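Local coordinates for response regulator (Caulobacter vibrioides, PDB 3T0Y), which probably acts in general stress signalling as a PhyR-type response regulator, this N-terminal sigma-factor-like part binding an anti-sigma factor, at residues M91-R96 with G130-E135. Residues are numbered along the deposited sequence; the frame is centred on the assembly and turned at random.
Sequences MRIAPR and GDAQAE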
loop_
_atom_site.group_PDB
_atom_site.type_symbol
_atom_site.label_atom_id
_atom_site.label_comp_id
_atom_site.label_asym_id
_atom_site.label_seq_id
_atom_site.Cartn_x
_atom_site.Cartn_y
_atom_site.Cartn_z
HETATM N N MSE C 91 -0.653 6.633 -1.626
HETATM C CA MSE C 91 -1.176 5.339 -1.212
HETATM C C MSE C 91 -2.372 4.881 -2.073
HETATM O O MSE C 91 -2.799 3.717 -2.007
HETATM C CB MSE C 91 -1.499 5.343 0.283
HETATM C CG MSE C 91 -0.275 5.640 1.165
HETATM SE SE MSE C 91 1.362 4.631 0.680
HETATM C CE MSE C 91 0.858 3.070 1.687
ATOM N N ARG C 92 -2.897 5.801 -2.882
ATOM C CA ARG C 92 -4.001 5.495 -3.803
ATOM C C ARG C 92 -3.502 4.925 -5.120
ATOM O O ARG C 92 -4.295 4.534 -5.964
ATOM C CB ARG C 92 -4.824 6.752 -4.089
ATOM C CG ARG C 92 -5.582 7.254 -2.882
ATOM C CD ARG C 92 -6.702 6.291 -2.559
ATOM N NE ARG C 92 -7.614 6.227 -3.693
ATOM C CZ ARG C 92 -8.740 6.924 -3.781
ATOM N NH1 ARG C 92 -9.110 7.704 -2.774
ATOM N NH2 ARG C 92 -9.502 6.820 -4.866
ATOM N N ILE C 93 -2.186 4.915 -5.312
ATOM C CA ILE C 93 -1.608 4.305 -6.497
ATOM C C ILE C 93 -1.327 2.812 -6.260
ATOM O O ILE C 93 -0.791 2.422 -5.215
ATOM C CB ILE C 93 -0.292 5.007 -6.854
ATOM C CG1 ILE C 93 -0.576 6.473 -7.182
ATOM C CG2 ILE C 93 0.396 4.287 -7.995
ATOM C CD1 ILE C 93 0.627 7.336 -7.150
ATOM N N ALA C 94 -1.683 1.984 -7.231
ATOM C CA ALA C 94 -1.378 0.557 -7.150
ATOM C C ALA C 94 0.077 0.417 -6.778
ATOM O O ALA C 94 0.930 1.081 -7.369
ATOM C CB ALA C 94 -1.645 -0.142 -8.476
ATOM N N PRO C 95 0.365 -0.441 -5.794
ATOM C CA PRO C 95 1.719 -0.628 -5.253
ATOM C C PRO C 95 2.827 -0.788 -6.313
ATOM O O PRO C 95 3.858 -0.120 -6.197
ATOM C CB PRO C 95 1.579 -1.891 -4.401
ATOM C CG PRO C 95 0.131 -1.838 -3.918
ATOM C CD PRO C 95 -0.636 -1.250 -5.080
ATOM N N ARG C 96 2.642 -1.639 -7.315
ATOM C CA ARG C 96 3.706 -1.840 -8.286
ATOM C C ARG C 96 3.904 -0.594 -9.146
ATOM O O ARG C 96 5.016 -0.318 -9.605
ATOM C CB ARG C 96 3.450 -3.081 -9.145
ATOM C CG ARG C 96 4.693 -3.956 -9.348
ATOM C CD ARG C 96 5.145 -4.607 -8.029
ATOM N NE ARG C 96 6.551 -5.025 -8.049
ATOM C CZ ARG C 96 7.165 -5.619 -7.031
ATOM N NH1 ARG C 96 6.496 -5.873 -5.913
ATOM N NH2 ARG C 96 8.446 -5.961 -7.127
ATOM N N GLY C 130 3.231 4.653 -16.434
ATOM C CA GLY C 130 2.101 5.192 -17.168
ATOM C C GLY C 130 0.883 5.128 -16.270
ATOM O O GLY C 130 0.227 6.147 -16.009
ATOM N N ASP C 131 0.609 3.924 -15.764
ATOM C CA ASP C 131 -0.523 3.690 -14.854
ATOM C C ASP C 131 -0.523 4.632 -13.651
ATOM O O ASP C 131 -1.568 5.155 -13.288
ATOM C CB ASP C 131 -0.535 2.233 -14.365
ATOM C CG ASP C 131 -1.660 1.961 -13.391
ATOM O OD1 ASP C 131 -2.823 1.901 -13.843
ATOM O OD2 ASP C 131 -1.392 1.817 -12.178
ATOM N N ALA C 132 0.638 4.825 -13.013
ATOM C CA ALA C 132 0.726 5.765 -11.902
ATOM C C ALA C 132 0.386 7.177 -12.378
ATOM O O ALA C 132 -0.299 7.937 -11.688
ATOM C CB ALA C 132 2.108 5.729 -11.247
ATOM N N GLN C 133 0.853 7.529 -13.568
ATOM C CA GLN C 133 0.516 8.832 -14.113
ATOM C C GLN C 133 -0.988 8.921 -14.335
ATOM O O GLN C 133 -1.615 9.945 -14.051
ATOM C CB GLN C 133 1.244 9.085 -15.429
ATOM C CG GLN C 133 1.031 10.507 -15.940
ATOM C CD GLN C 133 1.534 11.568 -14.959
ATOM O OE1 GLN C 133 0.758 12.145 -14.191
ATOM N NE2 GLN C 133 2.834 11.829 -14.989
ATOM N N ALA C 134 -1.562 7.838 -14.843
ATOM C CA ALA C 134 -3.004 7.778 -15.063
ATOM C C ALA C 134 -3.743 8.044 -13.767
ATOM O O ALA C 134 -4.648 8.876 -13.712
ATOM C CB ALA C 134 -3.405 6.421 -15.622
ATOM N N GLU C 135 -3.353 7.327 -12.720
ATOM C CA GLU C 135 -4.003 7.474 -11.433
ATOM C C GLU C 135 -3.872 8.914 -10.927
ATOM O O GLU C 135 -4.843 9.513 -10.466
ATOM C CB GLU C 135 -3.438 6.463 -10.428
ATOM C CG GLU C 135 -3.892 6.664 -9.001
ATOM C CD GLU C 135 -5.407 6.675 -8.858
ATOM O OE1 GLU C 135 -5.892 7.195 -7.828
ATOM O OE2 GLU C 135 -6.107 6.177 -9.770
HETATM O O HOH W 1 -2.615 3.336 -9.774
#
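A water joins Ala-94 N to Asp-131 OD2, its oxygen 3.0 Å from the nitrogen, whose hydrogen bond it accepts, and 3.1 Å from OD2, to which it donates. Asp-131 OD2 has a second hydrogen-bond partner in Ser-97 OG, in the first turn of helix 95-106. The water thus ties the N-cap residue of helix 95-106 to the flank of helix 122-140. Both lie in the region matching the PhyR sigma-like domain, of the helix-turn-helix clan, and the link joins the N-terminus of helix 95-106 to helix 122-140. Asp-131 holds its CG anti to the backbone N (chi1 178°). Beside this link the contact is apolar. Ile-93 divides its two branches: CG2 rests on Ala-132 CB at 3.9 Å, while CG1 meets Glu-135 CG at 3.8 Å, the two longer side chains crossing obliquely. Phe-101 packs against Ala-132 as well. The bend at chi2 (55°) brings Glu-135 CD to the Arg-92 carbonyl, and Glu-135 OE1 lies 3.6 Å from Arg-92 O, a contact between two oxygens and not a hydrogen bond. The guanidinium of Arg-92 forms a salt bridge with Glu-139 and a cation-pi contact with Trp-78. Arg-92 NE stays 4.6 Å from Glu-135 OE1, which lies well out of the guanidinium plane.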